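Local atomic coordinates of putative Xylose isomerase (Rhodospirillum rubrum, PDB entry 3QXB), a protein that binds iron and manganese ions in a TIM barrel of the xylose isomerase-like family and probably acts as an isomerase. Residues Y176-P181 / R209-W214; P181-F186 / E220-P225; W214-F219 / D253-F258; Y243-T248 / F283-L288. All coordinates share one frame; numbering follows the deposited sequence.

All four contacts lie in the second half of a closed eight-stranded parallel barrel. Interaction 1 joins strands 174-177 and 208-213, interaction 4 strands 240-245 and 283-285; their centres are about 12 Å apart, with strands 208-213 and 240-245 paired between them. Both ligate one metal ion. Interaction 3, its centre about 7 Å from that of interaction 4, builds the second metal site from helix 214-217 and the loop after strand 240-245. Interaction 2 shares P181 with interaction 1 but lies farther out, its centre about 18 Å from that of interaction 4. Along the chain interaction 1 closes before 3 opens, while 3 and 4 alternate. Together 1, 3 and 4 bring strand ends and following loops to a two-metal centre.

Interaction 1 of 4, residues Y176-P181 / R209-W214. With FE (Fe (III) ion), chain E.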
# COMPACT_ATOMS: atom_id res chain seq x y z
N TYR A 176 -1.84 -16.23 -12.11
CA TYR A 176 -2.87 -16.40 -11.07
C TYR A 176 -3.74 -15.15 -10.88
O TYR A 176 -3.28 -14.02 -11.04
CB TYR A 176 -2.30 -16.72 -9.69
CG TYR A 176 -1.29 -17.81 -9.60
CD1 TYR A 176 -1.66 -19.14 -9.53
CD2 TYR A 176 0.03 -17.50 -9.51
CE1 TYR A 176 -0.72 -20.12 -9.40
CE2 TYR A 176 0.96 -18.46 -9.39
CZ TYR A 176 0.60 -19.76 -9.35
OH TYR A 176 1.57 -20.68 -9.22
N VAL A 177 -5.00 -15.40 -10.51
CA VAL A 177 -5.95 -14.38 -10.09
C VAL A 177 -6.32 -14.69 -8.66
O VAL A 177 -6.69 -15.82 -8.35
CB VAL A 177 -7.23 -14.38 -10.95
CG1 VAL A 177 -8.24 -13.36 -10.40
CG2 VAL A 177 -6.88 -14.08 -12.39
N GLU A 178 -6.27 -13.69 -7.78
CA GLU A 178 -6.66 -13.87 -6.38
C GLU A 178 -8.02 -13.26 -6.12
O GLU A 178 -8.14 -12.02 -6.17
CB GLU A 178 -5.64 -13.19 -5.43
CG GLU A 178 -6.09 -13.10 -4.01
CD GLU A 178 -5.00 -12.61 -3.05
OE1 GLU A 178 -4.09 -11.88 -3.48
OE2 GLU A 178 -5.09 -12.92 -1.85
N PRO A 179 -9.04 -14.09 -5.84
CA PRO A 179 -10.31 -13.49 -5.49
C PRO A 179 -10.26 -12.71 -4.16
O PRO A 179 -9.42 -12.99 -3.29
CB PRO A 179 -11.26 -14.70 -5.38
CG PRO A 179 -10.65 -15.71 -6.29
CD PRO A 179 -9.18 -15.55 -6.05
N VAL A 180 -11.17 -11.76 -4.04
CA VAL A 180 -11.16 -10.81 -2.95
C VAL A 180 -12.55 -10.61 -2.31
O VAL A 180 -13.57 -10.74 -3.01
CB VAL A 180 -10.69 -9.44 -3.45
CG1 VAL A 180 -9.21 -9.51 -3.81
CG2 VAL A 180 -11.53 -9.04 -4.64
N PRO A 181 -12.57 -10.22 -1.01
CA PRO A 181 -13.82 -10.15 -0.21
C PRO A 181 -14.53 -8.81 -0.32
O PRO A 181 -14.97 -8.26 0.69
CB PRO A 181 -13.31 -10.38 1.23
CG PRO A 181 -11.94 -9.76 1.26
CD PRO A 181 -11.37 -10.02 -0.16
N ARG A 209 -4.99 -19.53 -13.37
CA ARG A 209 -5.56 -20.31 -12.28
C ARG A 209 -5.85 -19.38 -11.11
O ARG A 209 -5.51 -18.21 -11.13
CB ARG A 209 -4.59 -21.43 -11.88
CG ARG A 209 -4.40 -22.54 -12.93
CD ARG A 209 -5.66 -23.41 -13.05
NE ARG A 209 -5.56 -24.37 -14.13
CZ ARG A 209 -6.04 -24.19 -15.36
NH1 ARG A 209 -6.64 -23.05 -15.74
NH2 ARG A 209 -5.87 -25.15 -16.25
N LEU A 210 -6.47 -19.95 -10.07
CA LEU A 210 -6.83 -19.21 -8.88
C LEU A 210 -5.76 -19.42 -7.82
O LEU A 210 -5.20 -20.51 -7.68
CB LEU A 210 -8.19 -19.67 -8.35
CG LEU A 210 -9.40 -19.44 -9.27
CD1 LEU A 210 -10.63 -20.20 -8.75
CD2 LEU A 210 -9.69 -17.94 -9.37
N LEU A 211 -5.45 -18.34 -7.10
CA LEU A 211 -4.78 -18.42 -5.82
C LEU A 211 -5.81 -17.96 -4.79
O LEU A 211 -6.36 -16.89 -4.93
CB LEU A 211 -3.49 -17.60 -5.81
CG LEU A 211 -2.74 -17.52 -4.48
CD1 LEU A 211 -1.22 -17.31 -4.72
CD2 LEU A 211 -3.36 -16.41 -3.57
N VAL A 212 -6.16 -18.80 -3.82
CA VAL A 212 -7.25 -18.46 -2.91
C VAL A 212 -6.67 -18.15 -1.53
O VAL A 212 -5.87 -18.90 -1.02
CB VAL A 212 -8.30 -19.55 -2.84
CG1 VAL A 212 -9.31 -19.33 -1.70
CG2 VAL A 212 -8.99 -19.68 -4.22
N ASP A 213 -7.06 -17.01 -0.99
CA ASP A 213 -6.55 -16.57 0.28
C ASP A 213 -7.59 -16.92 1.33
O ASP A 213 -8.75 -16.53 1.22
CB ASP A 213 -6.33 -15.06 0.24
CG ASP A 213 -5.69 -14.53 1.49
OD1 ASP A 213 -6.01 -15.06 2.58
OD2 ASP A 213 -4.87 -13.60 1.37
N TRP A 214 -7.19 -17.71 2.33
CA TRP A 214 -8.14 -18.24 3.31
C TRP A 214 -8.91 -17.10 4.01
O TRP A 214 -10.09 -17.24 4.33
CB TRP A 214 -7.42 -19.12 4.34
CG TRP A 214 -7.20 -20.53 3.91
CD1 TRP A 214 -6.39 -20.96 2.91
CD2 TRP A 214 -7.80 -21.69 4.49
NE1 TRP A 214 -6.44 -22.33 2.83
CE2 TRP A 214 -7.30 -22.81 3.78
CE3 TRP A 214 -8.68 -21.91 5.56
CZ2 TRP A 214 -7.68 -24.12 4.08
CZ3 TRP A 214 -9.08 -23.24 5.86
CH2 TRP A 214 -8.56 -24.32 5.12
FE FE E . -3.67 -12.68 -0.23
O HOH W 1 -8.98 -15.45 -2.47
O HOH W 2 -4.33 -10.53 0.34
O HOH W 3 -2.47 -11.36 -1.65
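The carboxylates of E178 and D213 lie nearly coplanar, their planes 15° apart, and each gives one oxygen to the same iron (III) ion. E178 OE2 and D213 OD2 are both 2.2 Å from the metal; the ion holds the two oxygens, 3.3 Å apart, without a hydrogen bond between them. Farther back, the Y176 ring has R209 O at its edge, and Y176 CB packs on L211 CB. E178 reaches the metal on a stretched chain, CG anti to the backbone N (chi1 169°), running alongside L211, whose CD2 is 4.2 Å from E178 CD. The second oxygen of D213, OD1, accepts from G215 N and Q246 NE2, which would fix the turn of the carboxylate. The backbones pair as parallel strands: V177 N donates to R209 O (2.9 Å) and L211 N to V177 O (3.1 Å). Beyond them the strands part, and a water fills in, giving to P179 O and accepting from D213 N. L211 O is buried without a polar partner; E178 CA approaches it at 3.4 Å. Helix 190-200 makes the crossover between these two strands. Outside the barrel, P179 and L210 pack on helix 229-236; inside, Y176, E178 and L211 meet F90 of strand 85-90.

Interaction 2 of 4, residues P181-F186 / E220-P225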
# COMPACT_ATOMS: atom_id res chain seq x y z
N PRO A 181 -12.57 -10.22 -1.01
CA PRO A 181 -13.82 -10.15 -0.21
C PRO A 181 -14.53 -8.81 -0.32
O PRO A 181 -14.97 -8.26 0.69
CB PRO A 181 -13.31 -10.38 1.23
CG PRO A 181 -11.94 -9.76 1.26
CD PRO A 181 -11.37 -10.02 -0.16
N LEU A 182 -14.64 -8.30 -1.55
CA LEU A 182 -15.31 -7.05 -1.84
C LEU A 182 -16.33 -7.31 -2.94
O LEU A 182 -15.96 -7.87 -3.96
CB LEU A 182 -14.30 -6.03 -2.34
CG LEU A 182 -13.37 -5.34 -1.32
CD1 LEU A 182 -12.39 -6.33 -0.72
CD2 LEU A 182 -12.63 -4.19 -2.02
N ALA A 183 -17.58 -6.87 -2.76
CA ALA A 183 -18.63 -6.91 -3.82
C ALA A 183 -18.33 -5.91 -4.97
O ALA A 183 -18.85 -6.07 -6.08
CB ALA A 183 -20.01 -6.63 -3.23
N THR A 184 -17.49 -4.90 -4.69
CA THR A 184 -17.07 -3.91 -5.69
C THR A 184 -15.89 -4.38 -6.62
O THR A 184 -15.40 -3.63 -7.41
CB THR A 184 -16.65 -2.61 -4.99
OG1 THR A 184 -15.58 -2.91 -4.08
CG2 THR A 184 -17.85 -1.96 -4.25
N GLU A 185 -15.45 -5.62 -6.46
CA GLU A 185 -14.37 -6.18 -7.26
C GLU A 185 -14.85 -7.54 -7.79
O GLU A 185 -15.89 -8.05 -7.37
CB GLU A 185 -13.07 -6.29 -6.43
CG GLU A 185 -12.70 -4.93 -5.77
CD GLU A 185 -11.27 -4.83 -5.23
OE1 GLU A 185 -10.65 -5.88 -5.01
OE2 GLU A 185 -10.78 -3.71 -5.00
N PHE A 186 -14.15 -8.05 -8.77
CA PHE A 186 -14.48 -9.35 -9.33
C PHE A 186 -13.17 -10.00 -9.66
O PHE A 186 -12.29 -9.32 -10.16
CB PHE A 186 -15.26 -9.16 -10.62
CG PHE A 186 -15.61 -10.44 -11.33
CD1 PHE A 186 -14.76 -10.97 -12.29
CD2 PHE A 186 -16.80 -11.08 -11.08
CE1 PHE A 186 -15.09 -12.15 -12.98
CE2 PHE A 186 -17.16 -12.24 -11.76
CZ PHE A 186 -16.30 -12.78 -12.71
N GLU A 220 -16.83 -13.41 6.69
CA GLU A 220 -18.25 -13.60 7.02
C GLU A 220 -19.24 -12.50 6.57
O GLU A 220 -20.27 -12.82 5.98
CB GLU A 220 -18.41 -13.84 8.52
CG GLU A 220 -18.34 -15.31 8.91
CD GLU A 220 -18.14 -15.51 10.41
OE1 GLU A 220 -18.96 -14.99 11.20
OE2 GLU A 220 -17.15 -16.18 10.80
N PRO A 221 -18.93 -11.21 6.82
CA PRO A 221 -19.92 -10.18 6.47
C PRO A 221 -20.40 -10.18 5.00
O PRO A 221 -21.50 -9.73 4.73
CB PRO A 221 -19.20 -8.87 6.79
CG PRO A 221 -18.26 -9.23 7.88
CD PRO A 221 -17.78 -10.63 7.52
N LEU A 222 -19.56 -10.64 4.07
CA LEU A 222 -19.97 -10.74 2.68
C LEU A 222 -20.53 -12.12 2.36
O LEU A 222 -21.60 -12.22 1.76
CB LEU A 222 -18.81 -10.38 1.73
CG LEU A 222 -19.17 -10.27 0.25
CD1 LEU A 222 -20.36 -9.32 0.02
CD2 LEU A 222 -17.92 -9.82 -0.53
N PHE A 223 -19.82 -13.18 2.77
CA PHE A 223 -20.16 -14.54 2.31
C PHE A 223 -21.09 -15.37 3.23
O PHE A 223 -21.55 -16.44 2.81
CB PHE A 223 -18.89 -15.33 1.95
CG PHE A 223 -18.04 -14.64 0.93
CD1 PHE A 223 -18.55 -14.35 -0.32
CD2 PHE A 223 -16.74 -14.24 1.25
CE1 PHE A 223 -17.77 -13.69 -1.27
CE2 PHE A 223 -15.96 -13.57 0.31
CZ PHE A 223 -16.48 -13.29 -0.95
N GLY A 224 -21.35 -14.90 4.45
CA GLY A 224 -22.32 -15.54 5.36
C GLY A 224 -21.98 -17.01 5.53
O GLY A 224 -20.84 -17.33 5.89
N PRO A 225 -22.94 -17.91 5.23
CA PRO A 225 -22.67 -19.34 5.41
C PRO A 225 -21.78 -19.97 4.31
O PRO A 225 -21.32 -21.09 4.47
CB PRO A 225 -24.08 -19.95 5.42
CG PRO A 225 -24.89 -19.05 4.51
CD PRO A 225 -24.29 -17.66 4.69
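P181 lies in the loop that follows strand 174-177 and meets two side chains of helix 220-223. Its carbonyl carbon receives the CD2 methyl of L222 at 3.5 Å (P181 C to L222 CD2), while its CB lies 4.2 Å from F223 CE2, at one corner of the phenyl ring. L222 reaches across because its CG stands anti to the backbone N (chi1 -172°), which lays both methyls against the loop; its CG also rests over the rim of one face of the F223 ring. At L182 the same methyl brushes the backbone, CD2 to L182 N 3.8 Å, whereas the L182 side chain turns the other way and packs on E292 of the second subunit. A183 follows: L222 CD2 is 3.7 Å from A183 N, and the other methyl, CD1, is 4.2 Å from A183 CB. A183 sits within a type I turn from L182 to E185, and E185 makes a salt bridge with K31 of the second subunit. No hydrogen bond crosses. One leucine and one phenyl corner meet backbone and small side chains over 155 Å² by apolar van der Waals contact, which shields a small patch from water without fixing any polar group.

Interaction 3 of 4, residues W214-F219 / D253-F258. With MN (manganese (II) ion), chain G; EDO (1,2-ethanediol), chain K.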
# COMPACT_ATOMS: atom_id res chain seq x y z
N TRP A 214 -7.19 -17.71 2.33
CA TRP A 214 -8.14 -18.24 3.31
C TRP A 214 -8.91 -17.10 4.01
O TRP A 214 -10.09 -17.24 4.33
CB TRP A 214 -7.42 -19.12 4.34
CG TRP A 214 -7.20 -20.53 3.91
CD1 TRP A 214 -6.39 -20.96 2.91
CD2 TRP A 214 -7.80 -21.69 4.49
NE1 TRP A 214 -6.44 -22.33 2.83
CE2 TRP A 214 -7.30 -22.81 3.78
CE3 TRP A 214 -8.68 -21.91 5.56
CZ2 TRP A 214 -7.68 -24.12 4.08
CZ3 TRP A 214 -9.08 -23.24 5.86
CH2 TRP A 214 -8.56 -24.32 5.12
N GLY A 215 -8.27 -15.97 4.21
CA GLY A 215 -8.92 -14.83 4.87
C GLY A 215 -9.97 -14.15 4.00
O GLY A 215 -10.89 -13.52 4.51
N HIS A 216 -9.82 -14.26 2.69
CA HIS A 216 -10.77 -13.70 1.76
C HIS A 216 -12.01 -14.62 1.64
O HIS A 216 -13.12 -14.13 1.67
CB HIS A 216 -10.14 -13.57 0.40
CG HIS A 216 -9.00 -12.61 0.36
ND1 HIS A 216 -8.38 -12.27 -0.83
CD2 HIS A 216 -8.38 -11.89 1.33
CE1 HIS A 216 -7.41 -11.40 -0.57
NE2 HIS A 216 -7.40 -11.14 0.72
N ALA A 217 -11.79 -15.92 1.54
CA ALA A 217 -12.90 -16.87 1.46
C ALA A 217 -13.71 -16.88 2.76
O ALA A 217 -14.93 -17.09 2.75
CB ALA A 217 -12.37 -18.28 1.16
N LEU A 218 -13.03 -16.68 3.89
CA LEU A 218 -13.67 -16.83 5.21
C LEU A 218 -14.24 -15.52 5.75
O LEU A 218 -14.67 -15.44 6.89
CB LEU A 218 -12.70 -17.45 6.23
CG LEU A 218 -12.25 -18.89 5.90
CD1 LEU A 218 -11.36 -19.48 7.01
CD2 LEU A 218 -13.41 -19.79 5.67
N PHE A 219 -14.24 -14.47 4.93
CA PHE A 219 -14.82 -13.20 5.31
C PHE A 219 -16.37 -13.30 5.45
O PHE A 219 -17.10 -13.25 4.44
CB PHE A 219 -14.43 -12.16 4.27
CG PHE A 219 -14.88 -10.77 4.59
CD1 PHE A 219 -14.32 -10.07 5.64
CD2 PHE A 219 -15.84 -10.15 3.84
CE1 PHE A 219 -14.75 -8.81 5.94
CE2 PHE A 219 -16.24 -8.88 4.13
CZ PHE A 219 -15.72 -8.23 5.19
N ASP A 253 -10.30 -8.65 6.88
CA ASP A 253 -9.22 -9.37 6.24
C ASP A 253 -7.96 -9.18 7.07
O ASP A 253 -7.18 -8.27 6.82
CB ASP A 253 -8.99 -8.88 4.80
CG ASP A 253 -8.01 -9.75 4.04
OD1 ASP A 253 -7.81 -10.92 4.45
OD2 ASP A 253 -7.44 -9.28 3.00
N ARG A 254 -7.77 -10.04 8.08
CA ARG A 254 -6.82 -9.70 9.17
C ARG A 254 -5.34 -9.82 8.80
O ARG A 254 -4.53 -8.97 9.19
CB ARG A 254 -7.10 -10.54 10.43
CG ARG A 254 -8.49 -10.34 11.00
CD ARG A 254 -8.77 -8.88 11.34
NE ARG A 254 -9.91 -8.79 12.23
CZ ARG A 254 -10.24 -7.72 12.96
NH1 ARG A 254 -9.55 -6.59 12.88
NH2 ARG A 254 -11.29 -7.81 13.76
N HIS A 255 -5.01 -10.89 8.10
CA HIS A 255 -3.64 -11.28 7.82
C HIS A 255 -2.83 -11.35 9.11
O HIS A 255 -1.69 -10.90 9.15
CB HIS A 255 -2.96 -10.34 6.82
CG HIS A 255 -3.57 -10.39 5.45
ND1 HIS A 255 -3.23 -11.35 4.52
CD2 HIS A 255 -4.51 -9.62 4.87
CE1 HIS A 255 -3.96 -11.18 3.44
NE2 HIS A 255 -4.73 -10.12 3.61
N TRP A 256 -3.45 -11.89 10.16
CA TRP A 256 -2.77 -12.13 11.41
C TRP A 256 -1.82 -13.28 11.24
O TRP A 256 -1.98 -14.13 10.36
CB TRP A 256 -3.71 -12.40 12.58
CG TRP A 256 -4.54 -11.23 13.02
CD1 TRP A 256 -4.22 -9.90 12.93
CD2 TRP A 256 -5.82 -11.28 13.64
NE1 TRP A 256 -5.24 -9.13 13.41
CE2 TRP A 256 -6.24 -9.95 13.86
CE3 TRP A 256 -6.68 -12.32 14.00
CZ2 TRP A 256 -7.47 -9.64 14.45
CZ3 TRP A 256 -7.90 -12.01 14.60
CH2 TRP A 256 -8.28 -10.68 14.83
N SER A 257 -0.82 -13.32 12.11
CA SER A 257 0.07 -14.46 12.15
C SER A 257 -0.52 -15.58 13.04
O SER A 257 -1.52 -15.38 13.73
CB SER A 257 1.41 -14.01 12.67
OG SER A 257 1.46 -14.16 14.06
N PHE A 258 0.11 -16.75 13.02
CA PHE A 258 -0.39 -17.89 13.74
C PHE A 258 0.01 -17.97 15.22
O PHE A 258 -0.25 -18.96 15.90
CB PHE A 258 -0.08 -19.17 12.95
CG PHE A 258 -0.78 -19.21 11.62
CD1 PHE A 258 -2.06 -19.70 11.51
CD2 PHE A 258 -0.16 -18.68 10.48
CE1 PHE A 258 -2.70 -19.71 10.31
CE2 PHE A 258 -0.80 -18.68 9.29
CZ PHE A 258 -2.06 -19.19 9.18
MN MN G . -5.97 -9.98 1.88
C1 EDO K . 0.50 -9.27 13.10
O1 EDO K . -0.04 -7.97 13.05
C2 EDO K . -0.58 -10.06 13.77
O2 EDO K . -0.28 -11.41 13.54
O HOH W 2 -4.33 -10.53 0.34
O HOH W 4 -5.10 -7.73 1.66
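H216 and D253 come together on a manganese (II) ion, with H255 as the third protein ligand. H216 NE2 binds the metal at 2.2 Å, D253 OD2 at 2.0 Å and H255 NE2 at 2.1 Å, and two waters complete a five-atom shell. D253 binds through one oxygen; its OD1 stays 3.3 Å from the metal, in the plane of the H216 ring at its edge, near CD2. The imidazole and carboxylate planes stand 72° apart, and no hydrogen bond links the two groups: the metal holds them.

Each ligand is oriented from behind. H216 ND1 is hydrogen-bonded to P179 O and H255 ND1 to E286 O, which fixes the rotation of both rings and leaves NE2 for the metal. D253 OD1 takes a hydrogen bond from Q246 NE2, and Q246 OE1 accepts from H255 N, so a single glutamine ties down two ligands. H255 itself sits at left-handed backbone angles (phi 52°, psi 41°), turning the loop so that its ring comes back to the ion. G215 leaves room for the aspartate: a CB there would come within 3.0 Å of D253 OD1. Still farther out, R254 CB lies over the centre of the W256 ring, and E292 of the second subunit accepts a hydrogen bond from D253 N. One of the metal-bound waters is also bound to the neighbouring ion, so it bridges the two. A two-metal centre of histidines and carboxylates at the C-terminal mouth of the barrel, as in xylose isomerase itself, is consistent with the isomerase activity assigned to this family.

Interaction 4 of 4, residues Y243-T248 / F283-L288; sequences YHIQQT and FFAEIL. With FE (Fe (III) ion), chain E; EDO (1,2-ethanediol), chain K.
The last two strands of the TIM barrel, 240-245 and 283-285, run parallel here and carry H244 and E286 to the iron (III) site. H244 ND1 and E286 OE1 both bind the metal and lie 2.9 Å apart without a hydrogen bond; E286 CD stands over one face of the imidazole, with the carboxylate turned 55° from the ring. H244 NE2 is hydrogen-bonded to Q53, which orients the ring. Three backbone bonds join the strands: Y243 O takes F284 N, I245 N gives to F284 O at 2.8 Å, and E286 N gives to I245 O at 2.9 Å. On the sheet face opposite H244 and F284, F283 turns its edge to the face of Y243 in a T-shaped pair, centroids 4.9 Å apart and planes at 73°. I245 sets CG2 3.7 Å from F283 CG, and its CG1, held between backbone N and carbonyl carbon (chi1 62°), reaches A285 CB. With an alanine here, the CG2 contact is lost, which would probably open a gap beside F283 and let that ring shift against Y243. Outside, Y243, I245 and F283 pack on crossover helix 266-275, with helix 229-236 against Y243 and helix 295-310 against I245.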
# COMPACT_ATOMS: atom_id res chain seq x y z
N TYR A 243 -2.42 -21.16 -2.54
CA TYR A 243 -3.18 -20.48 -1.50
C TYR A 243 -2.35 -19.43 -0.77
O TYR A 243 -1.12 -19.51 -0.73
CB TYR A 243 -3.64 -21.48 -0.46
CG TYR A 243 -4.51 -22.60 -0.98
CD1 TYR A 243 -3.97 -23.70 -1.58
CD2 TYR A 243 -5.90 -22.57 -0.80
CE1 TYR A 243 -4.78 -24.73 -2.05
CE2 TYR A 243 -6.71 -23.60 -1.27
CZ TYR A 243 -6.14 -24.68 -1.90
OH TYR A 243 -6.89 -25.77 -2.37
N HIS A 244 -3.04 -18.45 -0.17
CA HIS A 244 -2.47 -17.65 0.90
C HIS A 244 -3.13 -18.12 2.18
O HIS A 244 -4.36 -18.31 2.23
CB HIS A 244 -2.74 -16.17 0.73
CG HIS A 244 -1.96 -15.54 -0.37
ND1 HIS A 244 -2.33 -14.34 -0.95
CD2 HIS A 244 -0.83 -15.93 -0.99
CE1 HIS A 244 -1.47 -14.05 -1.91
NE2 HIS A 244 -0.55 -15.01 -1.96
N ILE A 245 -2.32 -18.31 3.20
CA ILE A 245 -2.83 -18.65 4.51
C ILE A 245 -2.52 -17.49 5.46
O ILE A 245 -1.49 -16.85 5.36
CB ILE A 245 -2.29 -20.01 5.02
CG1 ILE A 245 -0.76 -20.02 5.17
CG2 ILE A 245 -2.77 -21.21 4.11
CD1 ILE A 245 -0.23 -21.30 5.88
N GLN A 246 -3.43 -17.25 6.40
CA GLN A 246 -3.32 -16.23 7.44
C GLN A 246 -4.27 -16.60 8.56
O GLN A 246 -5.15 -17.45 8.38
CB GLN A 246 -3.73 -14.86 6.90
CG GLN A 246 -4.97 -14.95 5.97
CD GLN A 246 -5.78 -13.67 5.97
OE1 GLN A 246 -6.16 -13.16 7.04
NE2 GLN A 246 -6.09 -13.16 4.78
N GLN A 247 -4.08 -15.97 9.71
CA GLN A 247 -4.99 -16.12 10.82
C GLN A 247 -5.96 -14.96 10.76
O GLN A 247 -5.61 -13.85 10.32
CB GLN A 247 -4.22 -16.21 12.16
CG GLN A 247 -5.01 -16.52 13.39
CD GLN A 247 -5.81 -17.81 13.35
OE1 GLN A 247 -6.80 -17.90 12.65
NE2 GLN A 247 -5.42 -18.80 14.17
N THR A 248 -7.20 -15.25 11.11
CA THR A 248 -8.25 -14.27 11.01
C THR A 248 -9.39 -14.63 11.95
O THR A 248 -9.52 -15.78 12.34
CB THR A 248 -8.76 -14.19 9.55
OG1 THR A 248 -9.82 -13.24 9.46
CG2 THR A 248 -9.26 -15.59 9.08
N PHE A 283 0.68 -23.58 0.38
CA PHE A 283 0.04 -22.72 1.35
C PHE A 283 1.11 -21.68 1.72
O PHE A 283 1.98 -21.92 2.60
CB PHE A 283 -0.32 -23.52 2.59
CG PHE A 283 -1.61 -24.32 2.53
CD1 PHE A 283 -2.31 -24.58 1.35
CD2 PHE A 283 -2.09 -24.89 3.70
CE1 PHE A 283 -3.46 -25.37 1.35
CE2 PHE A 283 -3.24 -25.66 3.72
CZ PHE A 283 -3.94 -25.91 2.56
N PHE A 284 1.07 -20.52 1.05
CA PHE A 284 1.95 -19.41 1.36
C PHE A 284 1.40 -18.56 2.51
O PHE A 284 0.32 -17.98 2.38
CB PHE A 284 2.12 -18.48 0.14
CG PHE A 284 2.79 -19.10 -1.06
CD1 PHE A 284 4.15 -19.32 -1.09
CD2 PHE A 284 2.06 -19.44 -2.17
CE1 PHE A 284 4.75 -19.85 -2.24
CE2 PHE A 284 2.67 -19.96 -3.31
CZ PHE A 284 4.00 -20.15 -3.34
N ALA A 285 2.16 -18.45 3.59
CA ALA A 285 1.80 -17.58 4.68
C ALA A 285 1.94 -16.17 4.18
O ALA A 285 3.01 -15.82 3.70
CB ALA A 285 2.72 -17.77 5.88
N GLU A 286 0.86 -15.41 4.32
CA GLU A 286 0.79 -14.01 3.94
C GLU A 286 0.35 -13.19 5.14
O GLU A 286 -0.85 -12.95 5.36
CB GLU A 286 -0.13 -13.76 2.74
CG GLU A 286 0.02 -12.34 2.22
CD GLU A 286 -1.03 -11.93 1.20
OE1 GLU A 286 -2.13 -12.46 1.19
OE2 GLU A 286 -0.72 -11.04 0.39
N ILE A 287 1.36 -12.78 5.91
CA ILE A 287 1.18 -12.18 7.21
C ILE A 287 1.60 -10.73 7.08
O ILE A 287 2.69 -10.43 6.56
CB ILE A 287 2.01 -12.88 8.35
CG1 ILE A 287 1.88 -14.42 8.28
CG2 ILE A 287 1.61 -12.30 9.73
CD1 ILE A 287 0.48 -14.95 8.39
N LEU A 288 0.72 -9.83 7.51
CA LEU A 288 0.97 -8.41 7.40
C LEU A 288 1.19 -7.80 8.80
O LEU A 288 0.50 -8.12 9.78
CB LEU A 288 -0.17 -7.74 6.65
CG LEU A 288 -0.30 -8.09 5.15
CD1 LEU A 288 -1.57 -7.44 4.61
CD2 LEU A 288 0.94 -7.69 4.31
FE FE E . -3.67 -12.68 -0.23
C1 EDO K . 0.50 -9.27 13.10
O1 EDO K . -0.04 -7.97 13.05
C2 EDO K . -0.58 -10.06 13.77
O2 EDO K . -0.28 -11.41 13.54
O HOH W 2 -4.33 -10.53 0.34
O HOH W 3 -2.47 -11.36 -1.65